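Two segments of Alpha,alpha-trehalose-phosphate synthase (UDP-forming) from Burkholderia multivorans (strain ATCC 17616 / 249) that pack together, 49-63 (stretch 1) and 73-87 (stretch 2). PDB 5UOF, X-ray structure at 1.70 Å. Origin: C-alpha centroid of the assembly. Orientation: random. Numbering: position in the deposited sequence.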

ATOM      1  N   GLY A  49       0.062  -8.261  32.049  1.00 30.54           N
ATOM      2  CA  GLY A  49      -0.088  -7.043  31.278  1.00 25.48           C
ATOM      3  C   GLY A  49      -0.385  -5.852  32.171  1.00 31.50           C
ATOM      4  O   GLY A  49      -0.273  -5.921  33.398  1.00 29.80           O
ATOM      5  N   TRP A  50      -0.785  -4.762  31.517  1.00 29.10           N
ATOM      6  CA  TRP A  50      -1.082  -3.500  32.184  1.00 26.07           C
ATOM      7  C   TRP A  50      -2.349  -3.601  33.025  1.00 29.69           C
ATOM      8  O   TRP A  50      -3.324  -4.248  32.630  1.00 31.16           O
ATOM      9  CB  TRP A  50      -1.263  -2.410  31.129  1.00 26.56           C
ATOM     10  CG  TRP A  50      -1.435  -1.022  31.653  1.00 26.70           C
ATOM     11  CD1 TRP A  50      -0.864  -0.485  32.765  1.00 29.51           C
ATOM     12  CD2 TRP A  50      -2.218   0.020  31.057  1.00 24.82           C
ATOM     13  NE1 TRP A  50      -1.246   0.831  32.905  1.00 34.79           N
ATOM     14  CE2 TRP A  50      -2.075   1.164  31.866  1.00 30.19           C
ATOM     15  CE3 TRP A  50      -3.030   0.092  29.916  1.00 26.35           C
ATOM     16  CZ2 TRP A  50      -2.716   2.371  31.575  1.00 31.49           C
ATOM     17  CZ3 TRP A  50      -3.665   1.293  29.627  1.00 30.46           C
ATOM     18  CH2 TRP A  50      -3.507   2.413  30.456  1.00 26.76           C
ATOM     19  N   ASN A  51      -2.346  -2.928  34.177  1.00 32.89           N
ATOM     20  CA  ASN A  51      -3.536  -2.845  35.015  1.00 29.66           C
ATOM     21  C   ASN A  51      -4.409  -1.631  34.695  1.00 35.82           C
ATOM     22  O   ASN A  51      -5.395  -1.390  35.402  1.00 34.51           O
ATOM     23  CB  ASN A  51      -3.154  -2.843  36.508  1.00 32.80           C
ATOM     24  CG  ASN A  51      -2.209  -1.705  36.883  1.00 33.78           C
ATOM     25  OD1 ASN A  51      -1.960  -0.796  36.095  1.00 33.28           O
ATOM     26  ND2 ASN A  51      -1.680  -1.757  38.103  1.00 37.22           N
ATOM     27  N   GLY A  52      -4.082  -0.867  33.650  1.00 32.78           N
ATOM     28  CA  GLY A  52      -4.859   0.306  33.317  1.00 34.97           C
ATOM     29  C   GLY A  52      -4.548   1.550  34.128  1.00 36.94           C
ATOM     30  O   GLY A  52      -5.183   2.587  33.899  1.00 38.46           O
ATOM     31  N   GLU A  53      -3.586   1.493  35.046  1.00 30.22           N
ATOM     32  CA  GLU A  53      -3.267   2.613  35.919  1.00 36.63           C
ATOM     33  C   GLU A  53      -1.957   3.268  35.505  1.00 36.84           C
ATOM     34  O   GLU A  53      -1.052   2.613  34.979  1.00 33.13           O
ATOM     35  CB  GLU A  53      -3.154   2.165  37.382  1.00 41.57           C
ATOM     36  CG  GLU A  53      -4.261   1.240  37.867  1.00 50.22           C
ATOM     37  CD  GLU A  53      -5.519   1.979  38.281  1.00 60.36           C
ATOM     38  OE1 GLU A  53      -5.954   2.891  37.545  1.00 61.22           O
ATOM     39  OE2 GLU A  53      -6.072   1.647  39.352  1.00 63.56           O
ATOM     40  N   ILE A  54      -1.858   4.566  35.767  1.00 40.71           N
ATOM     41  CA  ILE A  54      -0.610   5.308  35.626  1.00 39.39           C
ATOM     42  C   ILE A  54       0.028   5.433  37.001  1.00 39.52           C
ATOM     43  O   ILE A  54      -0.657   5.715  37.992  1.00 41.21           O
ATOM     44  CB  ILE A  54      -0.847   6.691  34.992  1.00 43.59           C
ATOM     45  CG1 ILE A  54      -1.373   6.533  33.571  1.00 40.60           C
ATOM     46  CG2 ILE A  54       0.442   7.501  34.982  1.00 46.92           C
ATOM     47  CD1 ILE A  54      -0.401   5.828  32.660  1.00 39.62           C
ATOM     48  N   VAL A  55       1.339   5.206  37.067  1.00 39.58           N
ATOM     49  CA  VAL A  55       2.085   5.274  38.317  1.00 40.08           C
ATOM     50  C   VAL A  55       3.229   6.268  38.151  1.00 43.15           C
ATOM     51  O   VAL A  55       3.691   6.543  37.041  1.00 36.69           O
ATOM     52  CB  VAL A  55       2.611   3.889  38.745  1.00 39.24           C
ATOM     53  CG1 VAL A  55       1.453   2.973  39.122  1.00 41.56           C
ATOM     54  CG2 VAL A  55       3.433   3.270  37.631  1.00 32.69           C
ATOM     55  N   GLY A  56       3.682   6.816  39.282  1.00 46.95           N
ATOM     56  CA  GLY A  56       4.713   7.843  39.231  1.00 46.48           C
ATOM     57  C   GLY A  56       6.058   7.304  38.780  1.00 47.61           C
ATOM     58  O   GLY A  56       6.689   7.847  37.868  1.00 49.47           O
ATOM     59  N   THR A  57       6.518   6.239  39.422  1.00 46.56           N
ATOM     60  CA  THR A  57       7.741   5.533  39.086  1.00 44.86           C
ATOM     61  C   THR A  57       7.396   4.105  38.687  1.00 46.40           C
ATOM     62  O   THR A  57       6.342   3.585  39.076  1.00 50.04           O
ATOM     63  CB  THR A  57       8.716   5.522  40.276  1.00 44.06           C
ATOM     64  OG1 THR A  57       8.047   5.020  41.438  1.00 49.60           O
ATOM     65  CG2 THR A  57       9.233   6.926  40.556  1.00 48.14           C
ATOM     66  N   PRO A  58       8.246   3.448  37.896  1.00 44.11           N
ATOM     67  CA  PRO A  58       7.946   2.072  37.476  1.00 43.42           C
ATOM     68  C   PRO A  58       7.676   1.155  38.662  1.00 48.34           C
ATOM     69  O   PRO A  58       8.320   1.259  39.710  1.00 50.10           O
ATOM     70  CB  PRO A  58       9.212   1.654  36.724  1.00 44.71           C
ATOM     71  CG  PRO A  58       9.764   2.932  36.200  1.00 41.59           C
ATOM     72  CD  PRO A  58       9.446   3.981  37.226  1.00 38.68           C
ATOM     73  N   ASP A  59       6.697   0.264  38.495  1.00 42.85           N
ATOM     74  CA  ASP A  59       6.469  -0.777  39.490  1.00 45.71           C
ATOM     75  C   ASP A  59       7.706  -1.660  39.600  1.00 45.42           C
ATOM     76  O   ASP A  59       8.288  -2.064  38.589  1.00 44.25           O
ATOM     77  CB  ASP A  59       5.251  -1.633  39.121  1.00 45.98           C
ATOM     78  CG  ASP A  59       3.934  -0.996  39.524  1.00 45.65           C
ATOM     79  OD1 ASP A  59       3.933  -0.124  40.417  1.00 47.49           O
ATOM     80  OD2 ASP A  59       2.891  -1.379  38.952  1.00 45.18           O
ATOM     81  N   ALA A  60       8.111  -1.954  40.837  1.00 41.86           N
ATOM     82  CA  ALA A  60       9.259  -2.832  41.038  1.00 51.32           C
ATOM     83  C   ALA A  60       8.995  -4.220  40.468  1.00 47.81           C
ATOM     84  O   ALA A  60       9.844  -4.791  39.774  1.00 48.43           O
ATOM     85  CB  ALA A  60       9.602  -2.914  42.524  1.00 54.44           C
ATOM     86  N   ALA A  61       7.814  -4.766  40.733  1.00 38.85           N
ATOM     87  CA  ALA A  61       7.437  -6.113  40.335  1.00 37.00           C
ATOM     88  C   ALA A  61       5.931  -6.133  40.139  1.00 35.30           C
ATOM     89  O   ALA A  61       5.220  -5.295  40.704  1.00 39.07           O
ATOM     90  CB  ALA A  61       7.859  -7.145  41.391  1.00 40.89           C
ATOM     91  N   PRO A  62       5.411  -7.067  39.348  1.00 38.34           N
ATOM     92  CA  PRO A  62       3.968  -7.070  39.091  1.00 40.02           C
ATOM     93  C   PRO A  62       3.169  -7.453  40.325  1.00 39.12           C
ATOM     94  O   PRO A  62       3.623  -8.220  41.180  1.00 38.19           O
ATOM     95  CB  PRO A  62       3.801  -8.104  37.969  1.00 45.71           C
ATOM     96  CG  PRO A  62       5.009  -8.955  38.041  1.00 49.29           C
ATOM     97  CD  PRO A  62       6.118  -8.084  38.550  1.00 45.25           C
ATOM     98  N   ALA A  63       1.969  -6.883  40.421  1.00 35.22           N
ATOM     99  CA  ALA A  63       1.031  -7.275  41.465  1.00 41.08           C
ATOM    100  C   ALA A  63       0.402  -8.611  41.102  1.00 34.29           C
ATOM    101  O   ALA A  63       0.176  -8.911  39.931  1.00 35.61           O
ATOM    102  CB  ALA A  63      -0.057  -6.217  41.648  1.00 39.43           C
ATOM    103  N   ALA A  73      -1.188 -11.095  36.725  1.00 28.44           N
ATOM    104  CA  ALA A  73       0.090 -10.474  37.064  1.00 30.32           C
ATOM    105  C   ALA A  73       0.174  -9.150  36.320  1.00 30.71           C
ATOM    106  O   ALA A  73       0.343  -9.132  35.097  1.00 28.92           O
ATOM    107  CB  ALA A  73       1.259 -11.383  36.689  1.00 27.98           C
ATOM    108  N   THR A  74       0.055  -8.042  37.047  1.00 30.91           N
ATOM    109  CA  THR A  74      -0.142  -6.749  36.405  1.00 30.55           C
ATOM    110  C   THR A  74       0.831  -5.710  36.941  1.00 35.96           C
ATOM    111  O   THR A  74       1.267  -5.768  38.097  1.00 33.46           O
ATOM    112  CB  THR A  74      -1.582  -6.242  36.596  1.00 35.84           C
ATOM    113  OG1 THR A  74      -1.877  -6.140  38.000  1.00 35.35           O
ATOM    114  CG2 THR A  74      -2.576  -7.201  35.957  1.00 34.16           C
ATOM    115  N   VAL A  75       1.165  -4.757  36.074  1.00 33.11           N
ATOM    116  CA  VAL A  75       1.947  -3.584  36.436  1.00 38.88           C
ATOM    117  C   VAL A  75       1.181  -2.347  35.995  1.00 35.62           C
ATOM    118  O   VAL A  75       0.383  -2.387  35.052  1.00 31.91           O
ATOM    119  CB  VAL A  75       3.359  -3.583  35.800  1.00 33.79           C
ATOM    120  CG1 VAL A  75       4.176  -4.772  36.284  1.00 34.62           C
ATOM    121  CG2 VAL A  75       3.267  -3.578  34.291  1.00 35.05           C
ATOM    122  N   GLY A  76       1.411  -1.242  36.704  1.00 34.40           N
ATOM    123  CA  GLY A  76       1.092   0.055  36.155  1.00 34.27           C
ATOM    124  C   GLY A  76       2.151   0.477  35.158  1.00 33.92           C
ATOM    125  O   GLY A  76       3.183  -0.174  35.002  1.00 27.51           O
ATOM    126  N   LEU A  77       1.876   1.576  34.462  1.00 32.86           N
ATOM    127  CA  LEU A  77       2.826   2.194  33.548  1.00 26.79           C
ATOM    128  C   LEU A  77       3.062   3.635  33.979  1.00 37.22           C
ATOM    129  O   LEU A  77       2.131   4.313  34.427  1.00 32.60           O
ATOM    130  CB  LEU A  77       2.301   2.159  32.110  1.00 27.05           C
ATOM    131  CG  LEU A  77       2.093   0.789  31.461  1.00 27.77           C
ATOM    132  CD1 LEU A  77       1.282   0.924  30.170  1.00 24.67           C
ATOM    133  CD2 LEU A  77       3.445   0.128  31.196  1.00 26.85           C
ATOM    134  N   THR A  78       4.305   4.105  33.874  1.00 31.17           N
ATOM    135  CA  THR A  78       4.512   5.539  34.028  1.00 32.74           C
ATOM    136  C   THR A  78       3.922   6.264  32.820  1.00 30.62           C
ATOM    137  O   THR A  78       3.560   5.650  31.818  1.00 31.39           O
ATOM    138  CB  THR A  78       5.996   5.883  34.165  1.00 38.43           C
ATOM    139  OG1 THR A  78       6.684   5.542  32.953  1.00 37.63           O
ATOM    140  CG2 THR A  78       6.623   5.149  35.349  1.00 40.11           C
ATOM    141  N   ARG A  79       3.814   7.593  32.924  1.00 35.78           N
ATOM    142  CA  ARG A  79       3.364   8.371  31.774  1.00 33.69           C
ATOM    143  C   ARG A  79       4.317   8.195  30.598  1.00 35.47           C
ATOM    144  O   ARG A  79       3.880   8.071  29.449  1.00 32.90           O
ATOM    145  CB  ARG A  79       3.231   9.848  32.144  1.00 39.82           C
ATOM    146  CG  ARG A  79       2.910  10.760  30.958  1.00 40.79           C
ATOM    147  CD  ARG A  79       1.559  10.432  30.344  1.00 40.42           C
ATOM    148  NE  ARG A  79       0.482  10.583  31.316  1.00 49.83           N
ATOM    149  CZ  ARG A  79      -0.771  10.185  31.120  1.00 56.16           C
ATOM    150  NH1 ARG A  79      -1.122   9.604  29.980  1.00 56.29           N
ATOM    151  NH2 ARG A  79      -1.677  10.368  32.073  1.00 63.18           N
ATOM    152  N   ARG A  80       5.623   8.157  30.872  1.00 36.87           N
ATOM    153  CA  ARG A  80       6.593   7.954  29.802  1.00 35.97           C
ATOM    154  C   ARG A  80       6.433   6.580  29.168  1.00 32.01           C
ATOM    155  O   ARG A  80       6.495   6.448  27.941  1.00 28.67           O
ATOM    156  CB  ARG A  80       8.011   8.129  30.333  1.00 40.88           C
ATOM    157  CG  ARG A  80       9.101   7.703  29.359  1.00 47.57           C
ATOM    158  CD  ARG A  80      10.476   8.114  29.875  1.00 58.64           C
ATOM    159  NE  ARG A  80      11.549   7.797  28.934  1.00 64.29           N
ATOM    160  CZ  ARG A  80      12.463   6.849  29.128  1.00 65.66           C
ATOM    161  NH1 ARG A  80      12.444   6.119  30.239  1.00 65.12           N
ATOM    162  NH2 ARG A  80      13.401   6.636  28.212  1.00 66.71           N
ATOM    163  N   ASP A  81       6.235   5.543  29.989  1.00 28.81           N
ATOM    164  CA  ASP A  81       6.010   4.207  29.446  1.00 28.08           C
ATOM    165  C   ASP A  81       4.700   4.140  28.667  1.00 24.08           C
ATOM    166  O   ASP A  81       4.646   3.552  27.579  1.00 24.70           O
ATOM    167  CB  ASP A  81       6.015   3.170  30.570  1.00 33.18           C
ATOM    168  CG  ASP A  81       7.397   2.956  31.168  1.00 34.49           C
ATOM    169  OD1 ASP A  81       8.392   3.415  30.562  1.00 37.94           O
ATOM    170  OD2 ASP A  81       7.485   2.327  32.240  1.00 42.31           O
ATOM    171  N   TYR A  82       3.634   4.737  29.208  1.00 25.95           N
ATOM    172  CA  TYR A  82       2.360   4.771  28.493  1.00 24.45           C
ATOM    173  C   TYR A  82       2.508   5.447  27.137  1.00 22.55           C
ATOM    174  O   TYR A  82       1.992   4.954  26.128  1.00 23.33           O
ATOM    175  CB  TYR A  82       1.292   5.495  29.319  1.00 26.66           C
ATOM    176  CG  TYR A  82      -0.027   5.609  28.585  1.00 30.53           C
ATOM    177  CD1 TYR A  82      -0.989   4.610  28.691  1.00 29.65           C
ATOM    178  CD2 TYR A  82      -0.303   6.704  27.765  1.00 31.53           C
ATOM    179  CE1 TYR A  82      -2.194   4.702  28.014  1.00 33.43           C
ATOM    180  CE2 TYR A  82      -1.501   6.801  27.079  1.00 36.43           C
ATOM    181  CZ  TYR A  82      -2.443   5.796  27.207  1.00 37.04           C
ATOM    182  OH  TYR A  82      -3.639   5.884  26.531  1.00 40.08           O
ATOM    183  N   ASP A  83       3.188   6.596  27.099  1.00 25.71           N
ATOM    184  CA  ASP A  83       3.319   7.320  25.836  1.00 23.65           C
ATOM    185  C   ASP A  83       4.105   6.511  24.815  1.00 22.57           C
ATOM    186  O   ASP A  83       3.721   6.443  23.642  1.00 25.81           O
ATOM    187  CB  ASP A  83       3.977   8.681  26.065  1.00 31.72           C
ATOM    188  CG  ASP A  83       3.039   9.688  26.724  1.00 39.83           C
ATOM    189  OD1 ASP A  83       1.811   9.452  26.739  1.00 40.96           O
ATOM    190  OD2 ASP A  83       3.533  10.723  27.218  1.00 41.81           O
ATOM    191  N   GLN A  84       5.209   5.889  25.237  1.00 26.82           N
ATOM    192  CA  GLN A  84       6.034   5.131  24.297  1.00 25.55           C
ATOM    193  C   GLN A  84       5.351   3.857  23.814  1.00 24.30           C
ATOM    194  O   GLN A  84       5.683   3.361  22.731  1.00 23.22           O
ATOM    195  CB  GLN A  84       7.386   4.802  24.940  1.00 23.48           C
ATOM    196  CG  GLN A  84       8.217   6.045  25.242  1.00 25.98           C
ATOM    197  CD  GLN A  84       9.625   5.731  25.724  1.00 40.24           C
ATOM    198  OE1 GLN A  84       9.869   4.688  26.331  1.00 42.62           O
ATOM    199  NE2 GLN A  84      10.559   6.641  25.456  1.00 43.47           N
ATOM    200  N   TYR A  85       4.401   3.323  24.587  1.00 22.51           N
ATOM    201  CA  TYR A  85       3.669   2.118  24.229  1.00 22.97           C
ATOM    202  C   TYR A  85       2.445   2.432  23.372  1.00 20.99           C
ATOM    203  O   TYR A  85       2.213   1.762  22.366  1.00 21.52           O
ATOM    204  CB  TYR A  85       3.258   1.371  25.503  1.00 20.44           C
ATOM    205  CG  TYR A  85       2.681  -0.024  25.311  1.00 23.15           C
ATOM    206  CD1 TYR A  85       1.372  -0.211  24.862  1.00 22.99           C
ATOM    207  CD2 TYR A  85       3.430  -1.154  25.630  1.00 27.91           C
ATOM    208  CE1 TYR A  85       0.833  -1.493  24.715  1.00 21.70           C
ATOM    209  CE2 TYR A  85       2.906  -2.433  25.482  1.00 25.84           C
ATOM    210  CZ  TYR A  85       1.607  -2.599  25.034  1.00 28.00           C
ATOM    211  OH  TYR A  85       1.087  -3.873  24.904  1.00 28.82           O
ATOM    212  N   TYR A  86       1.659   3.447  23.747  1.00 19.61           N
ATOM    213  CA  TYR A  86       0.380   3.720  23.093  1.00 21.72           C
ATOM    214  C   TYR A  86       0.357   4.968  22.216  1.00 25.26           C
ATOM    215  O   TYR A  86      -0.544   5.089  21.376  1.00 28.16           O
ATOM    216  CB  TYR A  86      -0.734   3.859  24.140  1.00 23.98           C
ATOM    217  CG  TYR A  86      -1.080   2.553  24.806  1.00 25.41           C
ATOM    218  CD1 TYR A  86      -1.756   1.559  24.108  1.00 27.65           C
ATOM    219  CD2 TYR A  86      -0.730   2.313  26.131  1.00 23.89           C
ATOM    220  CE1 TYR A  86      -2.078   0.354  24.710  1.00 29.48           C
ATOM    221  CE2 TYR A  86      -1.048   1.108  26.750  1.00 30.22           C
ATOM    222  CZ  TYR A  86      -1.724   0.136  26.030  1.00 31.51           C
ATOM    223  OH  TYR A  86      -2.035  -1.060  26.629  1.00 27.69           O
ATOM    224  N   ARG A  87       1.287   5.901  22.398  1.00 22.75           N
ATOM    225  CA  ARG A  87       1.279   7.170  21.667  1.00 20.80           C
ATOM    226  C   ARG A  87       2.611   7.389  20.981  1.00 26.58           C
ATOM    227  O   ARG A  87       3.195   8.477  21.011  1.00 29.98           O
ATOM    228  CB  ARG A  87       0.946   8.333  22.593  1.00 26.24           C
ATOM    229  CG  ARG A  87      -0.400   8.212  23.273  1.00 36.05           C
ATOM    230  CD  ARG A  87      -0.748   9.461  24.063  1.00 52.31           C
ATOM    231  NE  ARG A  87      -0.948  10.616  23.193  1.00 65.06           N
ATOM    232  CZ  ARG A  87      -0.116  11.651  23.115  1.00 70.12           C
ATOM    233  NH1 ARG A  87       0.978  11.690  23.867  1.00 69.53           N
ATOM    234  NH2 ARG A  87      -0.384  12.653  22.288  1.00 74.25           N
TER
HETATM  235  O   HOH W   1      -1.402  -4.068  39.591  1.00 33.75           O
HETATM  236  O   HOH W   2       4.245   8.820  35.444  1.00 34.03           O
HETATM  237  O   HOH W   3       5.699  -0.265  35.962  1.00 34.06           O
HETATM  238  O   HOH W   4      -3.020  -7.890  39.327  1.00 33.94           O

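Stretch 2 enters as a strand flanked by two segments of stretch 1, and the backbone groups are satisfied mainly by sheet pairing. On the parallel side, Gly-49 N donates to Ala-73 O (3.2 Å), Val-75 N to Gly-49 O (3.3 Å) and Asn-51 N to Val-75 O (2.9 Å). Pairing then slips by two residues, a beta bulge, and resumes where Leu-77 N donates to Glu-53 O (3.1 Å) and Val-55 N to Leu-77 O (2.9 Å). Within the bulge, side chains serve the backbone: Asn-51 OD1 accepts from Glu-53 N (3.0 Å), and Trp-50 NE1 donates to Glu-53 O (2.7 Å), which thus receives two hydrogen bonds.

The returning segment runs antiparallel. Ala-63 N donates to Thr-74 O (2.7 Å) and Thr-74 N to Ala-63 O (3.0 Å). Next along the strand, a side chain takes over: Asp-59 OD2 accepts from Gly-76 N at 2.7 Å. Water 3 completes this region, accepting from Asp-59 N (2.8 Å) and donating to Gly-76 O (2.7 Å). Gly-76 has no room for a side chain, since an ideal CB would lie 2.7 Å from Val-55 CG1.

Water 1 bridges Asn-51 ND2 (2.8 Å), from which it accepts, and Thr-74 OG1 (2.7 Å). Where the strand gives way to the helix, water 2 donates to Val-55 O and accepts from Arg-79 N, both at 2.8 Å. Thr-78 OG1 caps the helix by accepting from Asp-81 N (3.0 Å), yet Thr-78 N is buried without a partner.

Apolar packing centres on Trp-50. Leu-77 CD1 sits 3.5 Å from the centroid of its five-membered ring, almost on the ring normal, while Trp-50 CH2 approaches Tyr-82 CE1 (3.6 Å) and Trp-50 CE3 approaches Tyr-86 CE2 (3.9 Å). Ile-54 CD1 extends this patch to Tyr-82 CB (3.8 Å).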